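Local coordinates for capsid protein VP2 (Human bocavirus 4, PDB 5US9) that self-assembles, with its length variants, into the sixty-subunit T=1 icosahedral capsid, which has a channel at the 5-fold axis, at residues I197-E202 and N326-T331. Residues are numbered along the deposited sequence; the frame is centred on the assembly and turned at random.
Sequences IHELAE and NASIDT
The carboxylate of Glu199 lies against the backbone of Ser328, Ile329 and Asp330, with OE2 3.4 Å from Asp330 N; the placement of this oxygen close to Ser328 O, another acceptor, is doubtful. CG of Glu199 is anti to the backbone N (chi1 -178°), and the bend at chi2 (65°) then swings CD toward Asp330, which it approaches to 3.7 Å at the amide N. The side chains of Glu199 and Asp330 run antiparallel, their carboxylates stacked nearly flat with 10° between the planes; OE1 of Glu199 stands 3.8 Å from Asp330 OD2. With Glu202 beside them and Glu204 near OE2 of Glu199, the site gathers several acids, and this crowding would be expected to raise the pKa of at least one of them. Ser328 OG reaches another acid, making a weak hydrogen bond to Glu210.

Next to this polar patch lies a small apolar one. Leu200 lies alongside Ile329, both chains heading in one direction, with Leu200 CD1 3.9 Å from Ile329 CG1. Leu200 CG rests against Ala327 CB at 4.0 Å, and Pro324 also packs on this leucine.

Both segments are loop. The 197-202 segment belongs to the long connection between strands 156-160 and 228-230 (the EF loop of the parvovirus jelly roll), following the short strand 186-192. The 326-331 segment lies in the GH loop, between strands 236-248 and 447-450. The contact thus joins two loops well away from the beta core, and Leu509 of a neighbouring subunit packs on His198 beside it.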
loop_
_atom_site.group_PDB
_atom_site.type_symbol
_atom_site.label_atom_id
_atom_site.label_comp_id
_atom_site.label_asym_id
_atom_site.label_seq_id
_atom_site.Cartn_x
_atom_site.Cartn_y
_atom_site.Cartn_z
ATOM N N ILE A 197 -70.099 -33.065 84.477
ATOM C CA ILE A 197 -70.655 -34.095 85.346
ATOM C C ILE A 197 -72.008 -33.637 85.863
ATOM O O ILE A 197 -72.150 -32.514 86.357
ATOM C CB ILE A 197 -69.698 -34.378 86.510
ATOM C CG1 ILE A 197 -68.339 -34.803 85.977
ATOM C CG2 ILE A 197 -70.250 -35.476 87.390
ATOM C CD1 ILE A 197 -67.273 -34.860 87.023
ATOM N N HIS A 198 -73.018 -34.501 85.745
ATOM C CA HIS A 198 -74.365 -34.095 86.130
ATOM C C HIS A 198 -74.451 -33.799 87.616
ATOM O O HIS A 198 -74.881 -32.712 88.018
ATOM C CB HIS A 198 -75.382 -35.160 85.760
ATOM C CG HIS A 198 -76.767 -34.809 86.188
ATOM N ND1 HIS A 198 -77.425 -33.695 85.716
ATOM C CD2 HIS A 198 -77.606 -35.397 87.071
ATOM C CE1 HIS A 198 -78.620 -33.624 86.275
ATOM N NE2 HIS A 198 -78.755 -34.646 87.101
ATOM N N GLU A 199 -74.060 -34.753 88.452
ATOM C CA GLU A 199 -73.818 -34.411 89.838
ATOM C C GLU A 199 -72.702 -33.378 89.873
ATOM O O GLU A 199 -71.922 -33.263 88.928
ATOM C CB GLU A 199 -73.453 -35.656 90.644
ATOM C CG GLU A 199 -73.241 -35.392 92.119
ATOM C CD GLU A 199 -74.506 -34.942 92.812
ATOM O OE1 GLU A 199 -75.601 -35.198 92.276
ATOM O OE2 GLU A 199 -74.402 -34.304 93.877
ATOM N N LEU A 200 -72.630 -32.601 90.956
ATOM C CA LEU A 200 -71.749 -31.436 90.968
ATOM C C LEU A 200 -72.203 -30.423 89.920
ATOM O O LEU A 200 -71.642 -30.360 88.826
ATOM C CB LEU A 200 -70.289 -31.831 90.738
ATOM C CG LEU A 200 -69.393 -32.356 91.848
ATOM C CD1 LEU A 200 -69.926 -33.642 92.443
ATOM C CD2 LEU A 200 -68.067 -32.610 91.196
ATOM N N ALA A 201 -73.191 -29.593 90.299
ATOM C CA ALA A 201 -74.129 -28.838 89.458
ATOM C C ALA A 201 -75.518 -29.454 89.350
ATOM O O ALA A 201 -76.334 -28.965 88.563
ATOM C CB ALA A 201 -73.610 -28.623 88.033
ATOM N N GLU A 202 -75.803 -30.522 90.087
ATOM C CA GLU A 202 -77.161 -31.078 90.072
ATOM C C GLU A 202 -78.314 -30.052 90.247
ATOM O O GLU A 202 -79.314 -30.183 89.545
ATOM C CB GLU A 202 -77.324 -32.184 91.123
ATOM C CG GLU A 202 -78.723 -32.804 91.066
ATOM C CD GLU A 202 -78.944 -33.945 92.035
ATOM O OE1 GLU A 202 -78.019 -34.283 92.792
ATOM O OE2 GLU A 202 -80.059 -34.505 92.041
ATOM N N ASN A 326 -65.828 -28.923 98.510
ATOM C CA ASN A 326 -67.163 -28.884 99.095
ATOM C C ASN A 326 -68.179 -29.587 98.210
ATOM O O ASN A 326 -68.553 -30.737 98.465
ATOM C CB ASN A 326 -67.608 -27.442 99.327
ATOM C CG ASN A 326 -66.768 -26.731 100.358
ATOM O OD1 ASN A 326 -66.277 -25.629 100.122
ATOM N ND2 ASN A 326 -66.605 -27.356 101.516
ATOM N N ALA A 327 -68.611 -28.899 97.165
ATOM C CA ALA A 327 -69.624 -29.359 96.215
ATOM C C ALA A 327 -70.827 -29.886 96.995
ATOM O O ALA A 327 -71.182 -29.361 98.056
ATOM C CB ALA A 327 -68.998 -30.358 95.264
ATOM N N SER A 328 -71.451 -30.932 96.468
ATOM C CA SER A 328 -72.341 -31.812 97.207
ATOM C C SER A 328 -72.458 -33.083 96.386
ATOM O O SER A 328 -72.257 -33.070 95.170
ATOM C CB SER A 328 -73.707 -31.175 97.452
ATOM O OG SER A 328 -74.353 -30.901 96.226
ATOM N N ILE A 329 -72.794 -34.182 97.050
ATOM C CA ILE A 329 -72.801 -35.473 96.376
ATOM C C ILE A 329 -73.975 -36.289 96.890
ATOM O O ILE A 329 -74.246 -36.338 98.093
ATOM C CB ILE A 329 -71.461 -36.228 96.557
ATOM C CG1 ILE A 329 -70.311 -35.478 95.884
ATOM C CG2 ILE A 329 -71.536 -37.597 95.941
ATOM C CD1 ILE A 329 -69.487 -34.640 96.828
ATOM N N ASP A 330 -74.665 -36.936 95.962
ATOM C CA ASP A 330 -75.751 -37.855 96.264
ATOM C C ASP A 330 -75.139 -39.188 96.687
ATOM O O ASP A 330 -73.952 -39.256 97.017
ATOM C CB ASP A 330 -76.673 -37.990 95.048
ATOM C CG ASP A 330 -75.947 -38.516 93.817
ATOM O OD1 ASP A 330 -74.701 -38.620 93.849
ATOM O OD2 ASP A 330 -76.624 -38.835 92.818
ATOM N N THR A 331 -75.938 -40.250 96.731
ATOM C CA THR A 331 -75.363 -41.578 96.873
ATOM C C THR A 331 -74.275 -41.763 95.825
ATOM O O THR A 331 -74.452 -41.421 94.652
ATOM C CB THR A 331 -76.435 -42.654 96.710
ATOM O OG1 THR A 331 -77.012 -42.557 95.402
ATOM C CG2 THR A 331 -77.525 -42.478 97.753
#